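Local coordinates for protein alpha-ketoglutarate-dependent non-heme iron oxygenase EasH (Aspergillus japonicus, PDB 5M0T) that probably catalyses an iron(II)- and 2-oxoglutarate-dependent oxidation in the biosynthesis of the ergot alkaloid cycloclavine, at residues Ser118-Pro124 and Thr218-Gly224. Numbering follows the deposited sequence.
Sequences SVLETEP and TDFLRRG. With AKG (2-oxoglutaric acid), chain D.
The end of strand 112-122 and the start of strand 222-231 run antiparallel, the axes of these short segments 4.6 Å apart at 162°, with Glu-121 facing Arg-223 as a non-hydrogen-bonded pair (CA-CA 4.3 Å). Hydrogen-bonded pairs flank it: Leu-120 N to Gly-224 O and Gly-224 N to Leu-120 O, both 2.9 Å, then Thr-122 N to Arg-222 O, 3.0 Å, and Arg-222 N to Thr-122 O, 3.2 Å. Glu-121, chi1 -143°, brings OE2 3.0 Å from Arg-223 NE, over a guanidinium face, so this salt bridge is purely electrostatic; NH1 of Arg-223 has a second, to Asp-53. In this cupin-type dioxygenase fold, Leu-120, Thr-122 and Arg-222 share the opposite sheet face, from which Leu-120 and Arg-222 contribute to the 2-oxoglutarate pocket: Arg-222 NH2 makes a very short 2.4 Å bond to AKG O4, and Leu-120 CD1 lies 3.3 Å from AKG O3. Beyond the strands, Leu-221 (chi1 m) meets Glu-121 CG through CB (4.1 Å), and Glu-123 CG (4.0 Å) and Pro-124 CD (4.4 Å) through CD2. Pro-124 points toward 218-224, its CG 3.5 Å from Thr-218 O.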
loop_
_atom_site.group_PDB
_atom_site.type_symbol
_atom_site.label_atom_id
_atom_site.label_comp_id
_atom_site.label_asym_id
_atom_site.label_seq_id
_atom_site.Cartn_x
_atom_site.Cartn_y
_atom_site.Cartn_z
ATOM N N SER A 118 -9.291 7.853 -13.518
ATOM C CA SER A 118 -9.274 9.179 -14.105
ATOM C C SER A 118 -10.165 9.226 -15.311
ATOM O O SER A 118 -10.446 8.204 -15.918
ATOM C CB SER A 118 -7.845 9.580 -14.535
ATOM O OG SER A 118 -6.889 9.277 -13.519
ATOM N N VAL A 119 -10.619 10.423 -15.642
ATOM C CA VAL A 119 -11.106 10.720 -16.975
ATOM C C VAL A 119 -9.959 11.435 -17.682
ATOM O O VAL A 119 -9.438 12.419 -17.151
ATOM C CB VAL A 119 -12.360 11.598 -16.911
ATOM C CG1 VAL A 119 -12.867 11.936 -18.307
ATOM C CG2 VAL A 119 -13.422 10.881 -16.074
ATOM N N LEU A 120 -9.564 10.931 -18.853
ATOM C CA LEU A 120 -8.446 11.489 -19.615
ATOM C C LEU A 120 -8.906 11.920 -21.009
ATOM O O LEU A 120 -9.171 11.075 -21.864
ATOM C CB LEU A 120 -7.296 10.478 -19.720
ATOM C CG LEU A 120 -6.603 9.994 -18.426
ATOM C CD1 LEU A 120 -5.460 9.044 -18.776
ATOM C CD2 LEU A 120 -6.085 11.128 -17.544
ATOM N N GLU A 121 -8.977 13.231 -21.230
ATOM C CA GLU A 121 -9.430 13.807 -22.495
ATOM C C GLU A 121 -8.220 14.381 -23.289
ATOM O O GLU A 121 -7.512 15.271 -22.798
ATOM C CB GLU A 121 -10.481 14.893 -22.206
ATOM C CG GLU A 121 -11.629 14.967 -23.204
ATOM C CD GLU A 121 -12.758 15.880 -22.744
ATOM O OE1 GLU A 121 -12.540 17.117 -22.755
ATOM O OE2 GLU A 121 -13.855 15.376 -22.382
ATOM N N THR A 122 -7.981 13.865 -24.489
ATOM C CA THR A 122 -6.878 14.349 -25.334
ATOM C C THR A 122 -7.441 15.294 -26.393
ATOM O O THR A 122 -8.415 14.974 -27.063
ATOM C CB THR A 122 -6.100 13.200 -26.007
ATOM O OG1 THR A 122 -6.967 12.467 -26.883
ATOM C CG2 THR A 122 -5.550 12.234 -24.966
ATOM N N GLU A 123 -6.834 16.460 -26.516
ATOM C CA GLU A 123 -7.279 17.481 -27.467
ATOM C C GLU A 123 -6.721 17.212 -28.874
ATOM O O GLU A 123 -5.806 16.417 -29.038
ATOM C CB GLU A 123 -6.853 18.866 -26.965
ATOM C CG GLU A 123 -7.447 19.226 -25.600
ATOM C CD GLU A 123 -6.954 20.560 -25.060
ATOM O OE1 GLU A 123 -5.863 21.015 -25.476
ATOM O OE2 GLU A 123 -7.671 21.168 -24.229
ATOM N N PRO A 124 -7.275 17.869 -29.900
ATOM C CA PRO A 124 -6.664 17.817 -31.225
ATOM C C PRO A 124 -5.187 18.232 -31.194
ATOM O O PRO A 124 -4.834 19.226 -30.548
ATOM C CB PRO A 124 -7.479 18.844 -32.005
ATOM C CG PRO A 124 -8.815 18.807 -31.359
ATOM C CD PRO A 124 -8.522 18.654 -29.912
ATOM N N THR A 218 -8.713 17.433 -36.141
ATOM C CA THR A 218 -8.706 18.879 -35.964
ATOM C C THR A 218 -9.692 19.353 -34.906
ATOM O O THR A 218 -9.527 20.442 -34.368
ATOM C CB THR A 218 -9.067 19.565 -37.298
ATOM O OG1 THR A 218 -8.154 19.146 -38.312
ATOM C CG2 THR A 218 -9.024 21.101 -37.201
ATOM N N ASP A 219 -10.709 18.540 -34.612
ATOM C CA ASP A 219 -11.867 18.993 -33.832
ATOM C C ASP A 219 -12.495 17.985 -32.847
ATOM O O ASP A 219 -13.534 18.278 -32.284
ATOM C CB ASP A 219 -12.942 19.484 -34.817
ATOM C CG ASP A 219 -13.421 18.381 -35.778
ATOM O OD1 ASP A 219 -12.724 17.343 -35.952
ATOM O OD2 ASP A 219 -14.505 18.566 -36.373
ATOM N N PHE A 220 -11.872 16.827 -32.611
ATOM C CA PHE A 220 -12.472 15.786 -31.765
ATOM C C PHE A 220 -11.715 15.638 -30.444
ATOM O O PHE A 220 -10.494 15.384 -30.448
ATOM C CB PHE A 220 -12.489 14.448 -32.504
ATOM C CG PHE A 220 -13.444 13.437 -31.929
ATOM C CD1 PHE A 220 -13.058 12.604 -30.888
ATOM C CD2 PHE A 220 -14.743 13.331 -32.426
ATOM C CE1 PHE A 220 -13.956 11.670 -30.362
ATOM C CE2 PHE A 220 -15.633 12.405 -31.909
ATOM C CZ PHE A 220 -15.241 11.566 -30.888
ATOM N N LEU A 221 -12.445 15.798 -29.331
ATOM C CA LEU A 221 -11.922 15.539 -27.991
ATOM C C LEU A 221 -12.190 14.080 -27.663
ATOM O O LEU A 221 -13.347 13.682 -27.520
ATOM C CB LEU A 221 -12.599 16.418 -26.946
ATOM C CG LEU A 221 -12.467 17.918 -27.146
ATOM C CD1 LEU A 221 -13.766 18.570 -26.684
ATOM C CD2 LEU A 221 -11.239 18.512 -26.445
ATOM N N ARG A 222 -11.122 13.299 -27.545
ATOM C CA ARG A 222 -11.204 11.849 -27.306
ATOM C C ARG A 222 -11.152 11.606 -25.795
ATOM O O ARG A 222 -10.144 11.889 -25.167
ATOM C CB ARG A 222 -10.073 11.145 -28.087
ATOM C CG ARG A 222 -9.772 9.681 -27.773
ATOM C CD ARG A 222 -9.029 9.555 -26.458
ATOM N NE ARG A 222 -8.062 8.494 -26.403
ATOM C CZ ARG A 222 -7.353 8.191 -25.317
ATOM N NH1 ARG A 222 -7.499 8.852 -24.158
ATOM N NH2 ARG A 222 -6.497 7.187 -25.386
ATOM N N ARG A 223 -12.250 11.124 -25.213
ATOM C CA ARG A 223 -12.360 10.984 -23.760
ATOM C C ARG A 223 -12.296 9.515 -23.355
ATOM O O ARG A 223 -13.160 8.730 -23.735
ATOM C CB ARG A 223 -13.660 11.601 -23.253
ATOM C CG ARG A 223 -13.825 11.477 -21.741
ATOM C CD ARG A 223 -14.647 12.570 -21.066
ATOM N NE ARG A 223 -15.733 13.141 -21.862
ATOM C CZ ARG A 223 -16.666 13.962 -21.372
ATOM N NH1 ARG A 223 -16.678 14.314 -20.081
ATOM N NH2 ARG A 223 -17.612 14.426 -22.180
ATOM N N GLY A 224 -11.264 9.157 -22.600
ATOM C CA GLY A 224 -11.107 7.812 -22.047
ATOM C C GLY A 224 -11.310 7.805 -20.546
ATOM O O GLY A 224 -11.277 8.861 -19.910
HETATM C C1 AKG D . -1.678 5.977 -18.492
HETATM O O1 AKG D . -1.051 5.236 -17.737
HETATM O O2 AKG D . -1.808 7.271 -18.318
HETATM C C2 AKG D . -2.406 5.473 -19.747
HETATM O O5 AKG D . -2.034 4.424 -20.236
HETATM C C3 AKG D . -3.565 6.238 -20.332
HETATM C C4 AKG D . -4.048 5.651 -21.648
HETATM C C5 AKG D . -5.185 6.403 -22.283
HETATM O O3 AKG D . -5.762 7.323 -21.545
HETATM O O4 AKG D . -5.544 6.156 -23.412
#